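Local coordinates for protein serine protease inhibitor (Thermoanaerobacter tengcongensis, PDB 2PEE) that probably inhibits serine endopeptidases, as a member of the serpin family held in a metastable native state, at residues 175-180 and 323-328; 143-148 and 162-167. The protein carries 1 engineered substitution. One frame throughout, in Å; residues are numbered along the deposited sequence.

Contact 1: residues 175-180 and 323-328; sequences LINAVA and SEVLHK
With H327 CG anti to the backbone N (chi1 -165°) and N177 CG anti to its own carbonyl carbon (chi1 -49°), ring and amide meet on one face of two paired strands. N177 OD1 lies in the plane of the imidazole at its edge, 2.9 Å from H327 CD2, and the amide plane stands 89° to the ring. H327 NE2, next to CD2 in the ring, is hydrogen-bonded to the carbonyl of S49, which helps set the ring's rotation, while N177 also packs on S52 and A56 of helix 50-61. Segments 175-180 and 323-328 pair in parallel, as strands 3 and 5 of serpin sheet A do before the reactive loop inserts between them; N177 and H327, facing helix 50-61, probably belong to the shutter region of serpins. Five backbone hydrogen bonds join the segments, beginning with L175 N to E324 O and ending with V179 N to K328 O at 3.1 Å; N177 contributes both its N, to L326 O, and its O, to K328 N. On the face of N177, L175 CB lies 4.0 Å from V325 CG1. On the other face I176 and L326 lie side by side, I176 CD1 3.7 Å from L326 CB.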
ATOM      1  N   LEU A 175      13.534   5.333   5.784  1.00 54.68           N
ATOM      2  CA  LEU A 175      12.118   5.631   5.630  1.00 53.06           C
ATOM      3  C   LEU A 175      11.389   4.398   6.107  1.00 52.18           C
ATOM      4  O   LEU A 175      11.716   3.297   5.683  1.00 53.88           O
ATOM      5  CB  LEU A 175      11.764   5.891   4.177  1.00 51.15           C
ATOM      6  CG  LEU A 175      11.916   7.290   3.592  1.00 55.01           C
ATOM      7  CD1 LEU A 175      13.343   7.863   3.729  1.00 52.29           C
ATOM      8  CD2 LEU A 175      11.489   7.228   2.114  1.00 52.79           C
ATOM      9  N   ILE A 176      10.422   4.575   6.999  1.00 51.08           N
ATOM     10  CA  ILE A 176       9.625   3.464   7.496  1.00 51.11           C
ATOM     11  C   ILE A 176       8.167   3.617   7.055  1.00 53.58           C
ATOM     12  O   ILE A 176       7.549   4.659   7.277  1.00 56.28           O
ATOM     13  CB  ILE A 176       9.720   3.347   9.039  1.00 51.14           C
ATOM     14  CG1 ILE A 176      11.190   3.272   9.507  1.00 48.88           C
ATOM     15  CG2 ILE A 176       8.922   2.156   9.556  1.00 47.33           C
ATOM     16  CD1 ILE A 176      11.970   2.084   8.978  1.00 42.40           C
ATOM     17  N   ASN A 177       7.638   2.596   6.390  1.00 53.40           N
ATOM     18  CA  ASN A 177       6.233   2.554   6.058  1.00 55.41           C
ATOM     19  C   ASN A 177       5.588   1.336   6.690  1.00 55.77           C
ATOM     20  O   ASN A 177       6.096   0.228   6.530  1.00 57.09           O
ATOM     21  CB  ASN A 177       6.024   2.393   4.562  1.00 57.98           C
ATOM     22  CG  ASN A 177       6.817   3.350   3.738  1.00 61.38           C
ATOM     23  OD1 ASN A 177       6.973   3.134   2.523  1.00 62.67           O
ATOM     24  ND2 ASN A 177       7.311   4.421   4.360  1.00 60.89           N
ATOM     25  N   ALA A 178       4.459   1.527   7.369  1.00 55.02           N
ATOM     26  CA  ALA A 178       3.639   0.400   7.793  1.00 56.46           C
ATOM     27  C   ALA A 178       2.198   0.705   7.459  1.00 57.46           C
ATOM     28  O   ALA A 178       1.724   1.818   7.708  1.00 58.77           O
ATOM     29  CB  ALA A 178       3.804   0.129   9.274  1.00 56.68           C
ATOM     30  N   VAL A 179       1.506  -0.263   6.864  1.00 56.32           N
ATOM     31  CA  VAL A 179       0.118  -0.046   6.484  1.00 57.31           C
ATOM     32  C   VAL A 179      -0.769  -1.177   6.959  1.00 58.52           C
ATOM     33  O   VAL A 179      -0.432  -2.350   6.793  1.00 59.86           O
ATOM     34  CB  VAL A 179      -0.071   0.146   4.963  1.00 56.74           C
ATOM     35  CG1 VAL A 179      -1.454   0.742   4.693  1.00 56.97           C
ATOM     36  CG2 VAL A 179       0.988   1.076   4.397  1.00 53.26           C
ATOM     37  N   ALA A 180      -1.913  -0.813   7.536  1.00 58.15           N
ATOM     38  CA  ALA A 180      -2.852  -1.787   8.060  1.00 55.61           C
ATOM     39  C   ALA A 180      -4.285  -1.381   7.806  1.00 55.87           C
ATOM     40  O   ALA A 180      -4.629  -0.196   7.791  1.00 55.42           O
ATOM     41  CB  ALA A 180      -2.627  -1.966   9.529  1.00 57.06           C
ATOM     42  N   SER A 323      19.529   4.585   3.476  1.00 63.94           N
ATOM     43  CA  SER A 323      20.052   3.245   3.671  1.00 65.02           C
ATOM     44  C   SER A 323      19.017   2.211   3.243  1.00 65.76           C
ATOM     45  O   SER A 323      19.325   1.307   2.464  1.00 65.19           O
ATOM     46  CB  SER A 323      20.467   3.038   5.125  1.00 65.42           C
ATOM     47  OG  SER A 323      21.422   4.017   5.527  1.00 70.73           O
ATOM     48  N   GLU A 324      17.788   2.359   3.738  1.00 66.34           N
ATOM     49  CA  GLU A 324      16.690   1.455   3.405  1.00 66.77           C
ATOM     50  C   GLU A 324      15.381   2.188   3.416  1.00 65.26           C
ATOM     51  O   GLU A 324      15.172   3.092   4.228  1.00 64.98           O
ATOM     52  CB  GLU A 324      16.634   0.268   4.378  1.00 67.03           C
ATOM     53  CG  GLU A 324      17.889  -0.653   4.283  1.00 72.86           C
ATOM     54  CD  GLU A 324      17.844  -1.865   5.186  1.00 71.46           C
ATOM     55  OE1 GLU A 324      18.936  -2.390   5.523  1.00 71.71           O
ATOM     56  OE2 GLU A 324      16.721  -2.292   5.556  1.00 79.46           O
ATOM     57  N   VAL A 325      14.513   1.824   2.474  1.00 64.74           N
ATOM     58  CA  VAL A 325      13.094   2.181   2.537  1.00 61.66           C
ATOM     59  C   VAL A 325      12.388   0.898   2.948  1.00 62.78           C
ATOM     60  O   VAL A 325      12.204  -0.027   2.150  1.00 62.99           O
ATOM     61  CB  VAL A 325      12.558   2.677   1.205  1.00 60.08           C
ATOM     62  CG1 VAL A 325      11.106   3.079   1.342  1.00 59.73           C
ATOM     63  CG2 VAL A 325      13.383   3.834   0.702  1.00 60.17           C
ATOM     64  N   LEU A 326      12.034   0.837   4.222  1.00 63.46           N
ATOM     65  CA  LEU A 326      11.507  -0.368   4.829  1.00 63.12           C
ATOM     66  C   LEU A 326       9.992  -0.302   4.795  1.00 62.13           C
ATOM     67  O   LEU A 326       9.393   0.471   5.533  1.00 61.39           O
ATOM     68  CB  LEU A 326      12.000  -0.444   6.267  1.00 63.49           C
ATOM     69  CG  LEU A 326      12.382  -1.792   6.857  1.00 68.75           C
ATOM     70  CD1 LEU A 326      13.257  -2.581   5.889  1.00 76.46           C
ATOM     71  CD2 LEU A 326      13.122  -1.552   8.158  1.00 70.16           C
ATOM     72  N   HIS A 327       9.390  -1.124   3.935  1.00 61.43           N
ATOM     73  CA  HIS A 327       7.956  -1.119   3.672  1.00 60.79           C
ATOM     74  C   HIS A 327       7.302  -2.426   4.128  1.00 61.39           C
ATOM     75  O   HIS A 327       7.708  -3.508   3.664  1.00 60.61           O
ATOM     76  CB  HIS A 327       7.756  -0.948   2.172  1.00 61.39           C
ATOM     77  CG  HIS A 327       6.366  -0.575   1.780  1.00 61.74           C
ATOM     78  ND1 HIS A 327       5.417  -1.508   1.426  1.00 64.36           N
ATOM     79  CD2 HIS A 327       5.765   0.631   1.673  1.00 65.14           C
ATOM     80  CE1 HIS A 327       4.287  -0.896   1.122  1.00 64.13           C
ATOM     81  NE2 HIS A 327       4.471   0.403   1.263  1.00 69.89           N
ATOM     82  N   LYS A 328       6.304  -2.337   5.022  1.00 60.17           N
ATOM     83  CA  LYS A 328       5.606  -3.538   5.521  1.00 59.55           C
ATOM     84  C   LYS A 328       4.098  -3.397   5.617  1.00 62.62           C
ATOM     85  O   LYS A 328       3.582  -2.445   6.200  1.00 65.19           O
ATOM     86  CB  LYS A 328       6.135  -3.981   6.874  1.00 58.95           C
ATOM     87  CG  LYS A 328       5.511  -5.286   7.368  1.00 56.21           C
ATOM     88  CD  LYS A 328       6.243  -5.822   8.591  1.00 58.53           C
ATOM     89  CE  LYS A 328       5.670  -7.171   9.032  1.00 58.87           C
ATOM     90  NZ  LYS A 328       6.466  -7.810  10.132  1.00 55.10           N
TER

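Contact 2: residues 143-148 and 162-167; sequences STVSDI and KILNKI
Segment 162-167 runs past V145 of helix 143-148 as an irregular, kinked strip whose psi drops to about -25° at I163 and N165, coming nearest at L164, with the CA atoms of V145 and L164 6.3 Å apart. In the serpin fold this helix corresponds to helix F, lying across the face of sheet A, and the strip belongs to the connection that returns from it to strand 173-183. No hydrogen bond joins the two segments, and the contact is made chiefly by aliphatic branches. V145 meets the strip with both methyls: its CG1, anti to the backbone N (chi1 168°), reaches the backbone at L164 O, 3.8 Å away, while CG2 turns to I167. V145 and I167 lie alongside, pointing opposite ways. I167 CD1 is shared between V145 CG2 and T144 CG2, 3.8 Å from each, and the I167 chain runs roughly perpendicular to that of T144. One turn on, I148 is packed against W111, Y174 and I176 of the sheet. N165 and K166 point away from the helix on the exposed side of the strip. Further along the same helix, N149 OD1 receives the backbone N of both I163 and L164, tying down the start of the strip. I148 CG2 meets I163 CG2 at 3.7 Å, and the other branch ends with I148 CD1 3.5 Å from L164 CD2.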
ATOM      1  N   SER A 143      18.500  -0.108  20.804  1.00 61.14           N
ATOM      2  CA  SER A 143      17.260   0.444  21.326  1.00 60.38           C
ATOM      3  C   SER A 143      16.487   1.207  20.258  1.00 60.62           C
ATOM      4  O   SER A 143      15.283   1.455  20.399  1.00 60.06           O
ATOM      5  CB  SER A 143      17.550   1.361  22.508  1.00 61.05           C
ATOM      6  OG  SER A 143      18.352   2.447  22.093  1.00 58.69           O
ATOM      7  N   THR A 144      17.184   1.583  19.190  1.00 60.47           N
ATOM      8  CA  THR A 144      16.522   2.150  18.019  1.00 60.39           C
ATOM      9  C   THR A 144      15.797   1.054  17.223  1.00 60.35           C
ATOM     10  O   THR A 144      14.765   1.315  16.612  1.00 61.15           O
ATOM     11  CB  THR A 144      17.515   2.932  17.144  1.00 59.79           C
ATOM     12  OG1 THR A 144      18.018   4.043  17.896  1.00 62.42           O
ATOM     13  CG2 THR A 144      16.847   3.456  15.888  1.00 59.05           C
ATOM     14  N   VAL A 145      16.331  -0.164  17.235  1.00 60.03           N
ATOM     15  CA  VAL A 145      15.627  -1.288  16.645  1.00 60.27           C
ATOM     16  C   VAL A 145      14.304  -1.464  17.377  1.00 61.57           C
ATOM     17  O   VAL A 145      13.251  -1.556  16.734  1.00 63.98           O
ATOM     18  CB  VAL A 145      16.447  -2.607  16.650  1.00 60.60           C
ATOM     19  CG1 VAL A 145      15.559  -3.808  16.307  1.00 58.70           C
ATOM     20  CG2 VAL A 145      17.584  -2.525  15.650  1.00 60.70           C
ATOM     21  N   SER A 146      14.336  -1.491  18.708  1.00 60.41           N
ATOM     22  CA  SER A 146      13.085  -1.638  19.453  1.00 60.81           C
ATOM     23  C   SER A 146      12.198  -0.404  19.337  1.00 60.79           C
ATOM     24  O   SER A 146      10.976  -0.541  19.261  1.00 61.04           O
ATOM     25  CB  SER A 146      13.306  -2.042  20.909  1.00 59.53           C
ATOM     26  OG  SER A 146      14.612  -1.729  21.304  1.00 62.90           O
ATOM     27  N   ASP A 147      12.810   0.782  19.300  1.00 60.50           N
ATOM     28  CA  ASP A 147      12.064   2.031  19.081  1.00 59.88           C
ATOM     29  C   ASP A 147      11.252   1.994  17.792  1.00 59.26           C
ATOM     30  O   ASP A 147      10.033   2.189  17.816  1.00 59.76           O
ATOM     31  CB  ASP A 147      12.994   3.245  19.108  1.00 60.36           C
ATOM     32  CG  ASP A 147      13.244   3.760  20.524  1.00 61.71           C
ATOM     33  OD1 ASP A 147      12.363   3.554  21.386  1.00 63.56           O
ATOM     34  OD2 ASP A 147      14.312   4.369  20.776  1.00 61.36           O
ATOM     35  N   ILE A 148      11.914   1.697  16.673  1.00 58.44           N
ATOM     36  CA  ILE A 148      11.224   1.562  15.387  1.00 57.61           C
ATOM     37  C   ILE A 148      10.118   0.503  15.453  1.00 57.03           C
ATOM     38  O   ILE A 148       9.058   0.705  14.901  1.00 56.32           O
ATOM     39  CB  ILE A 148      12.203   1.261  14.211  1.00 57.39           C
ATOM     40  CG1 ILE A 148      13.251   2.369  14.079  1.00 58.44           C
ATOM     41  CG2 ILE A 148      11.445   1.123  12.888  1.00 54.94           C
ATOM     42  CD1 ILE A 148      14.221   2.194  12.908  1.00 57.77           C
ATOM     43  N   LYS A 162       6.683  -5.888  14.339  1.00 59.22           N
ATOM     44  CA  LYS A 162       8.105  -5.763  14.029  1.00 58.95           C
ATOM     45  C   LYS A 162       8.244  -5.298  12.598  1.00 56.23           C
ATOM     46  O   LYS A 162       7.394  -5.615  11.758  1.00 55.75           O
ATOM     47  CB  LYS A 162       8.861  -7.097  14.210  1.00 59.18           C
ATOM     48  CG  LYS A 162       9.244  -7.442  15.637  1.00 62.80           C
ATOM     49  CD  LYS A 162      10.393  -8.460  15.672  1.00 69.99           C
ATOM     50  N   ILE A 163       9.310  -4.557  12.317  1.00 53.78           N
ATOM     51  CA  ILE A 163       9.680  -4.295  10.931  1.00 54.02           C
ATOM     52  C   ILE A 163      11.182  -4.581  10.678  1.00 55.69           C
ATOM     53  O   ILE A 163      11.596  -4.949   9.570  1.00 56.28           O
ATOM     54  CB  ILE A 163       9.172  -2.875  10.444  1.00 52.50           C
ATOM     55  CG1 ILE A 163       9.159  -2.785   8.920  1.00 51.24           C
ATOM     56  CG2 ILE A 163       9.955  -1.735  11.066  1.00 47.71           C
ATOM     57  CD1 ILE A 163       8.398  -1.596   8.389  1.00 53.67           C
ATOM     58  N   LEU A 164      11.972  -4.472  11.737  1.00 55.69           N
ATOM     59  CA  LEU A 164      13.410  -4.413  11.633  1.00 55.83           C
ATOM     60  C   LEU A 164      14.048  -5.403  12.596  1.00 58.13           C
ATOM     61  O   LEU A 164      13.504  -5.666  13.667  1.00 58.97           O
ATOM     62  CB  LEU A 164      13.813  -3.004  12.020  1.00 55.11           C
ATOM     63  CG  LEU A 164      15.239  -2.535  11.843  1.00 56.59           C
ATOM     64  CD1 LEU A 164      15.692  -2.643  10.392  1.00 59.75           C
ATOM     65  CD2 LEU A 164      15.315  -1.123  12.334  1.00 52.00           C
ATOM     66  N   ASN A 165      15.196  -5.959  12.229  1.00 60.23           N
ATOM     67  CA  ASN A 165      15.923  -6.814  13.167  1.00 63.02           C
ATOM     68  C   ASN A 165      17.306  -6.288  13.521  1.00 63.55           C
ATOM     69  O   ASN A 165      17.836  -6.582  14.596  1.00 62.67           O
ATOM     70  CB  ASN A 165      15.968  -8.274  12.695  1.00 63.75           C
ATOM     71  CG  ASN A 165      14.699  -9.046  13.066  1.00 69.57           C
ATOM     72  OD1 ASN A 165      14.218  -9.878  12.296  1.00 72.00           O
ATOM     73  ND2 ASN A 165      14.142  -8.756  14.246  1.00 75.10           N
ATOM     74  N   LYS A 166      17.874  -5.488  12.624  1.00 64.04           N
ATOM     75  CA  LYS A 166      19.222  -4.985  12.816  1.00 64.37           C
ATOM     76  C   LYS A 166      19.468  -3.683  12.075  1.00 63.67           C
ATOM     77  O   LYS A 166      18.853  -3.409  11.038  1.00 61.65           O
ATOM     78  CB  LYS A 166      20.271  -6.038  12.418  1.00 64.07           C
ATOM     79  CG  LYS A 166      20.187  -6.513  10.971  1.00 67.01           C
ATOM     80  CD  LYS A 166      21.259  -7.556  10.680  1.00 66.22           C
ATOM     81  CE  LYS A 166      21.205  -8.002   9.224  1.00 68.35           C
ATOM     82  NZ  LYS A 166      22.336  -8.906   8.888  1.00 63.04           N
ATOM     83  N   ILE A 167      20.366  -2.884  12.651  1.00 64.55           N
ATOM     84  CA  ILE A 167      20.896  -1.694  12.010  1.00 64.30           C
ATOM     85  C   ILE A 167      22.393  -1.881  11.822  1.00 64.11           C
ATOM     86  O   ILE A 167      23.111  -2.175  12.772  1.00 63.48           O
ATOM     87  CB  ILE A 167      20.618  -0.428  12.835  1.00 64.62           C
ATOM     88  CG1 ILE A 167      19.106  -0.209  12.962  1.00 67.57           C
ATOM     89  CG2 ILE A 167      21.288   0.791  12.191  1.00 63.41           C
ATOM     90  CD1 ILE A 167      18.703   0.708  14.094  1.00 72.07           C
TER

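From the N terminus, contact 2 closes first: the chain leaves helix 142-155 and doubles back along it, with 13 residues between its segments. The chain then enters strand 173-183, and contact 1 closes only after a 142-residue excursion, when strand 324-333 settles beside it. The contacts therefore follow in series, neither nested nor crossed, their centres about 12 Å apart. They meet where the connection after the helix lies over the paired strands: K328 NZ probably hydrogen-bonds K162 O at 2.9 Å, L326 CD2 packs on L164 CD1, and I163 CD1 touches K328 CB. The connection thus lies over the seam, the helix over strand 173-183; in inhibitory serpins the seam opens when the reactive loop inserts.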